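Modulator of the activity of Ets CG15085-PA (Drosophila melanogaster, PDB 1SV0) probably relieves transcriptional repression by Yan, an Ets-family repressor, by binding the SAM domain of Yan through its own SAM domain and so depolymerizing it. Local coordinates at residues R12-L23 with P39-C50. Numbering follows the deposited sequence.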
loop_
_atom_site.group_PDB
_atom_site.type_symbol
_atom_site.label_atom_id
_atom_site.label_comp_id
_atom_site.label_asym_id
_atom_site.label_seq_id
_atom_site.Cartn_x
_atom_site.Cartn_y
_atom_site.Cartn_z
ATOM N N ARG C 12 -10.618 0.159 6.152
ATOM C CA ARG C 12 -9.600 1.162 6.440
ATOM C C ARG C 12 -8.956 0.918 7.798
ATOM O O ARG C 12 -7.902 1.468 8.102
ATOM C CB ARG C 12 -10.218 2.563 6.374
ATOM C CG ARG C 12 -10.656 2.949 4.972
ATOM C CD ARG C 12 -11.465 4.244 4.957
ATOM N NE ARG C 12 -12.723 4.105 5.685
ATOM C CZ ARG C 12 -13.684 5.025 5.702
ATOM N NH1 ARG C 12 -13.531 6.158 5.028
ATOM N NH2 ARG C 12 -14.804 4.809 6.385
ATOM N N ASP C 13 -9.584 0.086 8.620
ATOM C CA ASP C 13 -9.023 -0.223 9.927
ATOM C C ASP C 13 -8.188 -1.504 9.863
ATOM O O ASP C 13 -7.611 -1.921 10.862
ATOM C CB ASP C 13 -10.130 -0.410 10.973
ATOM C CG ASP C 13 -10.942 0.852 11.202
ATOM O OD1 ASP C 13 -10.412 1.958 10.957
ATOM O OD2 ASP C 13 -12.106 0.734 11.648
ATOM N N TRP C 14 -8.115 -2.117 8.688
ATOM C CA TRP C 14 -7.364 -3.365 8.535
ATOM C C TRP C 14 -5.848 -3.231 8.674
ATOM O O TRP C 14 -5.227 -2.356 8.065
ATOM C CB TRP C 14 -7.666 -4.007 7.172
ATOM C CG TRP C 14 -9.037 -4.615 7.029
ATOM C CD1 TRP C 14 -10.048 -4.609 7.955
ATOM C CD2 TRP C 14 -9.546 -5.317 5.886
ATOM N NE1 TRP C 14 -11.152 -5.263 7.456
ATOM C CE2 TRP C 14 -10.873 -5.706 6.190
ATOM C CE3 TRP C 14 -9.012 -5.653 4.631
ATOM C CZ2 TRP C 14 -11.673 -6.416 5.285
ATOM C CZ3 TRP C 14 -9.810 -6.359 3.729
ATOM C CH2 TRP C 14 -11.126 -6.732 4.061
ATOM N N THR C 15 -5.252 -4.097 9.482
ATOM C CA THR C 15 -3.795 -4.102 9.629
ATOM C C THR C 15 -3.313 -5.038 8.522
ATOM O O THR C 15 -4.118 -5.528 7.732
ATOM C CB THR C 15 -3.365 -4.706 10.962
ATOM O OG1 THR C 15 -3.872 -6.046 11.038
ATOM C CG2 THR C 15 -3.909 -3.872 12.139
ATOM N N ARG C 16 -2.014 -5.296 8.458
ATOM C CA ARG C 16 -1.508 -6.201 7.433
ATOM C C ARG C 16 -2.050 -7.591 7.741
ATOM O O ARG C 16 -2.439 -8.332 6.832
ATOM C CB ARG C 16 0.025 -6.216 7.432
ATOM C CG ARG C 16 0.627 -7.122 6.368
ATOM C CD ARG C 16 2.110 -6.846 6.216
ATOM N NE ARG C 16 2.872 -7.339 7.348
ATOM C CZ ARG C 16 4.119 -6.976 7.617
ATOM N NH1 ARG C 16 4.744 -6.106 6.831
ATOM N NH2 ARG C 16 4.738 -7.486 8.670
ATOM N N ALA C 17 -2.093 -7.931 9.028
ATOM C CA ALA C 17 -2.606 -9.231 9.464
ATOM C C ALA C 17 -4.031 -9.460 8.945
ATOM O O ALA C 17 -4.354 -10.552 8.475
ATOM C CB ALA C 17 -2.585 -9.328 10.986
ATOM N N ASP C 18 -4.879 -8.439 9.049
ATOM C CA ASP C 18 -6.255 -8.538 8.563
ATOM C C ASP C 18 -6.258 -8.735 7.043
ATOM O O ASP C 18 -6.988 -9.573 6.514
ATOM C CB ASP C 18 -7.057 -7.280 8.931
ATOM C CG ASP C 18 -7.245 -7.127 10.434
ATOM O OD1 ASP C 18 -7.444 -8.161 11.120
ATOM O OD2 ASP C 18 -7.201 -5.977 10.926
ATOM N N VAL C 19 -5.444 -7.954 6.342
ATOM C CA VAL C 19 -5.350 -8.085 4.891
ATOM C C VAL C 19 -5.043 -9.539 4.495
ATOM O O VAL C 19 -5.664 -10.095 3.584
ATOM C CB VAL C 19 -4.241 -7.174 4.324
ATOM C CG1 VAL C 19 -3.964 -7.535 2.867
ATOM C CG2 VAL C 19 -4.666 -5.711 4.437
ATOM N N TRP C 20 -4.081 -10.144 5.181
ATOM C CA TRP C 20 -3.682 -11.522 4.900
ATOM C C TRP C 20 -4.804 -12.519 5.166
ATOM O O TRP C 20 -5.012 -13.446 4.384
ATOM C CB TRP C 20 -2.439 -11.879 5.722
ATOM C CG TRP C 20 -1.185 -11.299 5.151
ATOM C CD1 TRP C 20 -1.061 -10.124 4.453
ATOM C CD2 TRP C 20 0.127 -11.861 5.225
ATOM N NE1 TRP C 20 0.255 -9.926 4.086
ATOM C CE2 TRP C 20 1.003 -10.976 4.548
ATOM C CE3 TRP C 20 0.651 -13.031 5.792
ATOM C CZ2 TRP C 20 2.375 -11.228 4.424
ATOM C CZ3 TRP C 20 2.018 -13.282 5.666
ATOM C CH2 TRP C 20 2.861 -12.383 4.986
ATOM N N LYS C 21 -5.519 -12.334 6.270
ATOM C CA LYS C 21 -6.633 -13.214 6.593
ATOM C C LYS C 21 -7.724 -13.079 5.526
ATOM O O LYS C 21 -8.323 -14.079 5.115
ATOM C CB LYS C 21 -7.170 -12.891 7.996
ATOM C CG LYS C 21 -6.385 -13.620 9.093
ATOM C CD LYS C 21 -6.367 -12.888 10.419
ATOM C CE LYS C 21 -7.724 -12.371 10.856
ATOM N NZ LYS C 21 -7.593 -11.583 12.127
ATOM N N TRP C 22 -7.970 -11.849 5.074
ATOM C CA TRP C 22 -8.962 -11.595 4.020
ATOM C C TRP C 22 -8.540 -12.283 2.718
ATOM O O TRP C 22 -9.373 -12.818 1.987
ATOM C CB TRP C 22 -9.098 -10.086 3.767
ATOM C CG TRP C 22 -9.816 -9.729 2.488
ATOM C CD1 TRP C 22 -11.154 -9.914 2.203
ATOM C CD2 TRP C 22 -9.244 -9.113 1.326
ATOM N NE1 TRP C 22 -11.436 -9.447 0.945
ATOM C CE2 TRP C 22 -10.289 -8.948 0.383
ATOM C CE3 TRP C 22 -7.950 -8.678 0.990
ATOM C CZ2 TRP C 22 -10.077 -8.363 -0.881
ATOM C CZ3 TRP C 22 -7.738 -8.090 -0.272
ATOM C CH2 TRP C 22 -8.802 -7.941 -1.188
ATOM N N LEU C 23 -7.242 -12.259 2.425
ATOM C CA LEU C 23 -6.737 -12.884 1.203
ATOM C C LEU C 23 -6.931 -14.396 1.261
ATOM O O LEU C 23 -7.331 -15.021 0.276
ATOM C CB LEU C 23 -5.251 -12.554 1.008
ATOM C CG LEU C 23 -4.944 -11.125 0.546
ATOM C CD1 LEU C 23 -3.431 -10.870 0.610
ATOM C CD2 LEU C 23 -5.459 -10.936 -0.881
ATOM N N PRO C 39 -0.310 -13.987 0.131
ATOM C CA PRO C 39 -0.215 -12.856 1.059
ATOM C C PRO C 39 1.106 -12.103 0.981
ATOM O O PRO C 39 1.157 -10.906 1.250
ATOM C CB PRO C 39 -0.453 -13.498 2.425
ATOM C CG PRO C 39 -0.006 -14.917 2.230
ATOM C CD PRO C 39 -0.547 -15.244 0.863
ATOM N N GLN C 40 2.176 -12.795 0.601
ATOM C CA GLN C 40 3.472 -12.137 0.482
ATOM C C GLN C 40 3.456 -11.073 -0.616
ATOM O O GLN C 40 4.309 -10.189 -0.632
ATOM C CB GLN C 40 4.573 -13.169 0.207
ATOM C CG GLN C 40 4.865 -14.052 1.405
ATOM C CD GLN C 40 5.954 -15.072 1.142
ATOM O OE1 GLN C 40 5.761 -16.020 0.388
ATOM N NE2 GLN C 40 7.107 -14.880 1.768
ATOM N N LYS C 41 2.492 -11.161 -1.533
ATOM C CA LYS C 41 2.373 -10.176 -2.613
ATOM C C LYS C 41 1.728 -8.897 -2.070
ATOM O O LYS C 41 1.759 -7.847 -2.720
ATOM C CB LYS C 41 1.484 -10.701 -3.753
ATOM C CG LYS C 41 1.937 -12.006 -4.400
ATOM C CD LYS C 41 3.233 -11.837 -5.162
ATOM C CE LYS C 41 3.639 -13.143 -5.840
ATOM N NZ LYS C 41 4.953 -13.030 -6.545
ATOM N N PHE C 42 1.145 -8.999 -0.877
ATOM C CA PHE C 42 0.467 -7.867 -0.253
ATOM C C PHE C 42 0.949 -7.589 1.169
ATOM O O PHE C 42 0.198 -7.764 2.130
ATOM C CB PHE C 42 -1.052 -8.103 -0.207
ATOM C CG PHE C 42 -1.683 -8.328 -1.550
ATOM C CD1 PHE C 42 -1.624 -9.573 -2.164
ATOM C CD2 PHE C 42 -2.368 -7.299 -2.194
ATOM C CE1 PHE C 42 -2.244 -9.794 -3.393
ATOM C CE2 PHE C 42 -2.990 -7.507 -3.422
ATOM C CZ PHE C 42 -2.926 -8.762 -4.023
ATOM N N PRO C 43 2.211 -7.168 1.325
ATOM C CA PRO C 43 2.747 -6.874 2.655
ATOM C C PRO C 43 2.342 -5.446 3.061
ATOM O O PRO C 43 3.201 -4.574 3.199
ATOM C CB PRO C 43 4.254 -7.008 2.443
ATOM C CG PRO C 43 4.426 -6.437 1.068
ATOM C CD PRO C 43 3.264 -7.061 0.296
ATOM N N MET C 44 1.043 -5.216 3.251
ATOM C CA MET C 44 0.535 -3.887 3.595
ATOM C C MET C 44 -0.822 -3.978 4.297
ATOM O O MET C 44 -1.426 -5.051 4.335
ATOM C CB MET C 44 0.385 -3.069 2.313
ATOM C CG MET C 44 -0.544 -3.746 1.302
ATOM S SD MET C 44 -0.635 -2.955 -0.324
ATOM C CE MET C 44 0.824 -3.653 -1.099
ATOM N N ASN C 45 -1.309 -2.853 4.823
ATOM C CA ASN C 45 -2.598 -2.828 5.523
ATOM C C ASN C 45 -3.744 -2.312 4.649
ATOM O O ASN C 45 -3.568 -2.072 3.454
ATOM C CB ASN C 45 -2.506 -1.989 6.813
ATOM C CG ASN C 45 -2.260 -0.502 6.548
ATOM O OD1 ASN C 45 -2.333 -0.033 5.417
ATOM N ND2 ASN C 45 -1.979 0.244 7.612
ATOM N N GLY C 46 -4.923 -2.154 5.246
ATOM C CA GLY C 46 -6.074 -1.680 4.495
ATOM C C GLY C 46 -5.909 -0.290 3.884
ATOM O O GLY C 46 -6.373 -0.041 2.768
ATOM N N LYS C 47 -5.254 0.617 4.604
ATOM C CA LYS C 47 -5.039 1.975 4.096
ATOM C C LYS C 47 -4.332 1.919 2.751
ATOM O O LYS C 47 -4.677 2.656 1.824
ATOM C CB LYS C 47 -4.190 2.796 5.067
ATOM C CG LYS C 47 -4.927 3.309 6.298
ATOM C CD LYS C 47 -4.165 4.491 6.892
ATOM C CE LYS C 47 -5.013 5.285 7.878
ATOM N NZ LYS C 47 -4.287 6.497 8.369
ATOM N N ALA C 48 -3.339 1.038 2.656
ATOM C CA ALA C 48 -2.576 0.864 1.426
ATOM C C ALA C 48 -3.456 0.290 0.323
ATOM O O ALA C 48 -3.367 0.714 -0.834
ATOM C CB ALA C 48 -1.367 -0.063 1.671
ATOM N N LEU C 49 -4.306 -0.671 0.682
ATOM C CA LEU C 49 -5.193 -1.306 -0.295
ATOM C C LEU C 49 -6.144 -0.293 -0.935
ATOM O O LEU C 49 -6.461 -0.394 -2.122
ATOM C CB LEU C 49 -5.980 -2.453 0.368
ATOM C CG LEU C 49 -5.714 -3.876 -0.148
ATOM C CD1 LEU C 49 -4.225 -4.127 -0.302
ATOM C CD2 LEU C 49 -6.335 -4.892 0.812
ATOM N N CYS C 50 -6.585 0.688 -0.151
ATOM C CA CYS C 50 -7.481 1.733 -0.654
ATOM C C CYS C 50 -6.848 2.485 -1.817
ATOM O O CYS C 50 -7.542 2.968 -2.715
ATOM C CB CYS C 50 -7.807 2.741 0.448
ATOM S SG CYS C 50 -8.902 2.138 1.726
HETATM O O HOH W 1 -5.313 0.290 7.550
#
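Trp20 lies across Pro39 at about a right angle, with Pro39 CB seated over one face of the indole, 3.5 Å from the centroid of the five-membered ring and nearly along its normal, a close CH-pi contact. The same ring uses its edge for a polar contact: Trp20 NE1 donates to Phe42 O (2.9 Å), the acceptor lying near the ring plane although the bond is bent (146°) and reaches the oxygen from above the carbonyl plane. Face and edge together thus fix the rotation of the indole; an alanine here would probably leave the Phe42 carbonyl without this donor and the Pro39 ring without its aromatic cover. One turn further along helix 16-23, Leu23 pushes CD1 against Phe42 CD1 (3.6 Å), while its CD2 sits over a face of the phenyl ring near the rim. Val19 fills the middle: with CG2 anti to the carbonyl carbon, this methyl packs on Met44 O and Asn45 C and meets Leu49 CD2 tip to tip at 4.1 Å. Leu49 CD2 also touches Trp22 CZ3, whose indole nitrogen is held by Asp71.

At the other end Arg12 lays its CG against Cys50 SG, while its guanidinium turns away to Asp10. Gly46 N donates to Trp14 O (2.8 Å, nearly straight at 168°), and a water donates to both Arg12 O and Trp14 O while accepting from Lys47 N, so the first turn of helix 46-50 is tied to the chain before helix 16-23. Asn45 and Lys47 reach Glu28 of the Yan (pokkuri) chain, and Arg16 N donates to Asp30 of that chain. The two N-capped helices, 66° apart and backed by helix 65-80, belong to the compact helical bundle of a SAM domain, here with its partner SAM domain docked beside the Asn45 cap.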